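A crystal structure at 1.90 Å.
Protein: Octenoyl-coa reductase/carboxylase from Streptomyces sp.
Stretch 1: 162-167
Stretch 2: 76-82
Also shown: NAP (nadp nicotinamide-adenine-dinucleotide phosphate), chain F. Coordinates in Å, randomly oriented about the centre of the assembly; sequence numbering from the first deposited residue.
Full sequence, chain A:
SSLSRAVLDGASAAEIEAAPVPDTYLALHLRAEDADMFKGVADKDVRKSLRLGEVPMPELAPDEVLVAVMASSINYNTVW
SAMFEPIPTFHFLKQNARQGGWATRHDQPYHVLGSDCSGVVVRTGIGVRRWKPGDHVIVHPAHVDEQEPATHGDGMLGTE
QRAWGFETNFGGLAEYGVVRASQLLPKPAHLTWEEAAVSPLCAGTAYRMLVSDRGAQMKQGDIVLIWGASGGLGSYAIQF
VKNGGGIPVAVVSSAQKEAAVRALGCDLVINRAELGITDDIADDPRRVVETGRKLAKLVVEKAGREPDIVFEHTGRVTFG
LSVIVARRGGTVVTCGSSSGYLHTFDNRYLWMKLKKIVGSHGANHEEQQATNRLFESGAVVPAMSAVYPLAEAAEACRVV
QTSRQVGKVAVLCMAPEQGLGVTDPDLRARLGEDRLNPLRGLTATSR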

# COMPACT_ATOMS: atom_id res chain seq x y z
N ARG A 162 7.71 -9.98 -21.52
CA ARG A 162 8.69 -9.53 -22.50
C ARG A 162 8.34 -8.16 -23.04
O ARG A 162 7.20 -7.70 -22.90
CB ARG A 162 8.82 -10.55 -23.62
CG ARG A 162 9.51 -11.81 -23.16
CD ARG A 162 9.74 -12.81 -24.32
NE ARG A 162 10.50 -13.94 -23.81
CZ ARG A 162 9.99 -14.91 -23.07
NH1 ARG A 162 8.69 -14.92 -22.78
NH2 ARG A 162 10.78 -15.89 -22.63
N ALA A 163 9.34 -7.50 -23.61
CA ALA A 163 9.19 -6.23 -24.28
C ALA A 163 9.08 -6.51 -25.77
O ALA A 163 10.02 -7.00 -26.41
CB ALA A 163 10.37 -5.31 -24.01
N TRP A 164 7.90 -6.23 -26.29
CA TRP A 164 7.63 -6.31 -27.70
C TRP A 164 8.75 -5.69 -28.54
O TRP A 164 9.18 -4.57 -28.27
CB TRP A 164 6.35 -5.56 -27.96
CG TRP A 164 5.88 -5.71 -29.32
CD1 TRP A 164 5.72 -6.87 -29.99
CD2 TRP A 164 5.45 -4.66 -30.18
NE1 TRP A 164 5.24 -6.61 -31.25
CE2 TRP A 164 5.06 -5.26 -31.39
CE3 TRP A 164 5.38 -3.27 -30.06
CZ2 TRP A 164 4.59 -4.52 -32.48
CZ3 TRP A 164 4.91 -2.53 -31.14
CH2 TRP A 164 4.51 -3.17 -32.34
N GLY A 165 9.21 -6.43 -29.55
CA GLY A 165 10.26 -5.95 -30.44
C GLY A 165 11.65 -5.91 -29.84
O GLY A 165 12.59 -5.47 -30.49
N PHE A 166 11.78 -6.38 -28.60
CA PHE A 166 13.08 -6.46 -27.94
C PHE A 166 13.37 -7.89 -27.49
O PHE A 166 14.32 -8.48 -27.94
CB PHE A 166 13.18 -5.46 -26.78
CG PHE A 166 14.52 -5.46 -26.13
CD1 PHE A 166 15.62 -4.88 -26.76
CD2 PHE A 166 14.71 -6.07 -24.90
CE1 PHE A 166 16.88 -4.88 -26.17
CE2 PHE A 166 15.97 -6.09 -24.29
CZ PHE A 166 17.06 -5.49 -24.94
N GLU A 167 12.54 -8.44 -26.61
CA GLU A 167 12.58 -9.88 -26.33
C GLU A 167 11.57 -10.64 -27.17
O GLU A 167 11.41 -11.85 -27.02
CB GLU A 167 12.33 -10.18 -24.85
CG GLU A 167 13.44 -9.73 -23.92
CD GLU A 167 13.10 -8.48 -23.15
OE1 GLU A 167 11.93 -8.06 -23.20
OE2 GLU A 167 14.00 -7.92 -22.46
PA NAP F . 16.27 8.97 -24.44
O1A NAP F . 14.99 9.52 -25.17
O2A NAP F . 17.54 8.93 -25.25
O5B NAP F . 16.49 9.90 -23.23
C5B NAP F . 17.51 9.53 -22.32
C4B NAP F . 17.97 10.81 -21.64
O4B NAP F . 18.97 10.41 -20.69
C3B NAP F . 18.63 11.82 -22.61
O3B NAP F . 17.77 12.93 -22.66
C2B NAP F . 19.88 12.28 -21.87
O2B NAP F . 19.62 13.38 -21.01
C1B NAP F . 20.24 11.12 -21.01
N9A NAP F . 21.08 10.19 -21.82
C8A NAP F . 21.04 9.93 -23.13
N7A NAP F . 21.94 9.00 -23.45
C5A NAP F . 22.55 8.67 -22.32
C6A NAP F . 23.57 7.80 -22.03
N6A NAP F . 24.10 7.06 -23.00
N1A NAP F . 23.96 7.70 -20.77
C2A NAP F . 23.40 8.41 -19.80
N3A NAP F . 22.44 9.28 -20.04
C4A NAP F . 22.00 9.42 -21.29
O3 NAP F . 16.00 7.51 -23.85
PN NAP F . 14.71 7.14 -22.97
O1N NAP F . 13.71 6.60 -24.05
O2N NAP F . 14.24 8.25 -22.05
O5D NAP F . 15.34 5.90 -22.19
C5D NAP F . 16.30 6.24 -21.19
C4D NAP F . 16.71 4.93 -20.58
O4D NAP F . 15.48 4.31 -20.06
C3D NAP F . 17.26 3.93 -21.61
O3D NAP F . 18.33 3.28 -20.89
C2D NAP F . 16.11 2.98 -21.85
O2D NAP F . 16.58 1.66 -22.24
C1D NAP F . 15.57 2.91 -20.44
N1N NAP F . 14.15 2.64 -20.56
C2N NAP F . 13.65 1.62 -19.78
C3N NAP F . 12.31 1.39 -19.90
C7N NAP F . 11.77 0.28 -19.07
O7N NAP F . 12.47 -0.31 -18.24
N7N NAP F . 10.53 0.00 -19.36
C4N NAP F . 11.48 2.13 -20.75
C5N NAP F . 11.98 3.17 -21.52
C6N NAP F . 13.33 3.43 -21.42
P2B NAP F . 20.93 14.19 -20.53
O1X NAP F . 20.13 15.53 -20.04
O2X NAP F . 21.62 13.46 -19.27
O3X NAP F . 21.72 14.30 -21.81
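Stretch 2 (76-82) YNTVWSA

The contact is a small packing of one aromatic side chain, Phe 166, against one side of a helix, with no hydrogen bond crossing between the two stretches. The surface buried is 188 Å², both sides summed. The two stretches belong to one chain, and the touching residues are at least 84 positions apart in sequence, so the contact is a tertiary one.

Stretch 2 is helical from Tyr 76 to Ala 82. Its backbone bonds follow the usual i to i+4 pattern: Trp 80 N to Tyr 76 O at 2.8 Å, Ser 81 N to Asn 77 O at 2.7 Å, and Ala 82 N to Thr 78 O at 3.0 Å. Stretch 1 begins as a strand at Arg 162 and Ala 163 and continues as loop or turn. The turn is held from within. Ala 163 O accepts from Phe 166 N and from Glu 167 N, both at 2.9 Å. Ala 163 N donates to the side chain of Glu 167, at 2.7 Å from its OE1. Gly 165 has a positive phi of 74°, a value that favours glycine.

The helix meets this turn mainly at Phe 166. The closest CA atoms across the stretches are those of Phe 166 and Ser 81, 6.8 Å apart. The CA-to-CB bond of Phe 166 points toward the helix, and chi1 is t. The residues that touch it are Asn 77, Trp 80 and Ser 81. The spacing of three and four residues places them on neighbouring turns, along one side of the helix.

Asn 77 also points toward stretch 1, with chi1 in p. Its ND2 lies 3.6 Å from Phe 166 CB and 4.4 Å from Ala 163 CB. These are packing contacts; ND2 finds its hydrogen bond elsewhere in the structure.

Ser 81 gives the tightest approach. Its OG is 3.2 Å from Phe 166 CD1, at the ring edge and near the ring plane. The CA-to-CB bond of Ser 81 points sideways, and chi1 is m. The hydroxyl donates back to its own helix, with OG 2.8 Å from Asn 77 O. That carbonyl thus receives both the backbone NH and the side chain of Ser 81.

Trp 80 adds a looser apolar contact, Phe 166 CE1 to Trp 80 CB at 4.3 Å. Its CA-to-CB bond points toward stretch 1, but the end of the side chain leads away. The indole reaches the bound NADP instead: Trp 80 NE1 donates to NAP O2D at 2.8 Å, with an angle of 145° at the hydrogen.

Tyr 76 lies out of reach of stretch 1. It too is near the cofactor, with CD2 3.3 Å from NAP O2A at the edge of its ring. The helix therefore packs on the turn along one side and has the cofactor close to Tyr 76 and Trp 80.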

# COMPACT_ATOMS: atom_id res chain seq x y z
N TYR A 76 14.97 3.63 -26.66
CA TYR A 76 16.34 3.35 -26.42
C TYR A 76 16.60 1.87 -26.60
O TYR A 76 17.67 1.51 -27.05
CB TYR A 76 16.86 3.92 -25.09
CG TYR A 76 18.27 4.40 -25.28
CD1 TYR A 76 19.31 3.49 -25.40
CD2 TYR A 76 18.56 5.76 -25.39
CE1 TYR A 76 20.61 3.89 -25.61
CE2 TYR A 76 19.89 6.18 -25.60
CZ TYR A 76 20.91 5.23 -25.72
OH TYR A 76 22.24 5.59 -25.89
N ASN A 77 15.62 1.03 -26.30
CA ASN A 77 15.84 -0.41 -26.45
C ASN A 77 16.10 -0.79 -27.91
O ASN A 77 16.80 -1.78 -28.18
CB ASN A 77 14.74 -1.27 -25.80
CG ASN A 77 13.38 -1.16 -26.50
OD1 ASN A 77 13.18 -0.32 -27.37
ND2 ASN A 77 12.44 -2.01 -26.10
N THR A 78 15.57 0.01 -28.83
CA THR A 78 15.83 -0.14 -30.26
C THR A 78 17.31 0.07 -30.50
O THR A 78 17.94 -0.72 -31.19
CB THR A 78 15.01 0.89 -31.09
OG1 THR A 78 13.65 0.89 -30.63
CG2 THR A 78 15.06 0.54 -32.60
N VAL A 79 17.84 1.15 -29.93
CA VAL A 79 19.27 1.42 -29.91
C VAL A 79 20.07 0.29 -29.25
O VAL A 79 21.04 -0.18 -29.84
CB VAL A 79 19.59 2.76 -29.20
CG1 VAL A 79 21.09 3.01 -29.14
CG2 VAL A 79 18.85 3.91 -29.87
N TRP A 80 19.69 -0.12 -28.04
CA TRP A 80 20.38 -1.23 -27.38
C TRP A 80 20.39 -2.45 -28.30
O TRP A 80 21.43 -3.07 -28.46
CB TRP A 80 19.71 -1.63 -26.06
CG TRP A 80 19.72 -0.60 -24.98
CD1 TRP A 80 18.65 -0.18 -24.25
CD2 TRP A 80 20.84 0.15 -24.51
NE1 TRP A 80 19.03 0.77 -23.35
CE2 TRP A 80 20.37 1.00 -23.49
CE3 TRP A 80 22.20 0.19 -24.86
CZ2 TRP A 80 21.22 1.88 -22.80
CZ3 TRP A 80 23.04 1.06 -24.18
CH2 TRP A 80 22.55 1.89 -23.16
N SER A 81 19.23 -2.77 -28.88
CA SER A 81 19.09 -3.88 -29.84
C SER A 81 20.10 -3.81 -30.96
O SER A 81 20.80 -4.78 -31.24
CB SER A 81 17.73 -3.86 -30.53
OG SER A 81 16.70 -4.11 -29.64
N ALA A 82 20.11 -2.67 -31.64
CA ALA A 82 20.96 -2.48 -32.81
C ALA A 82 22.44 -2.46 -32.45
O ALA A 82 23.30 -2.62 -33.32
CB ALA A 82 20.56 -1.24 -33.53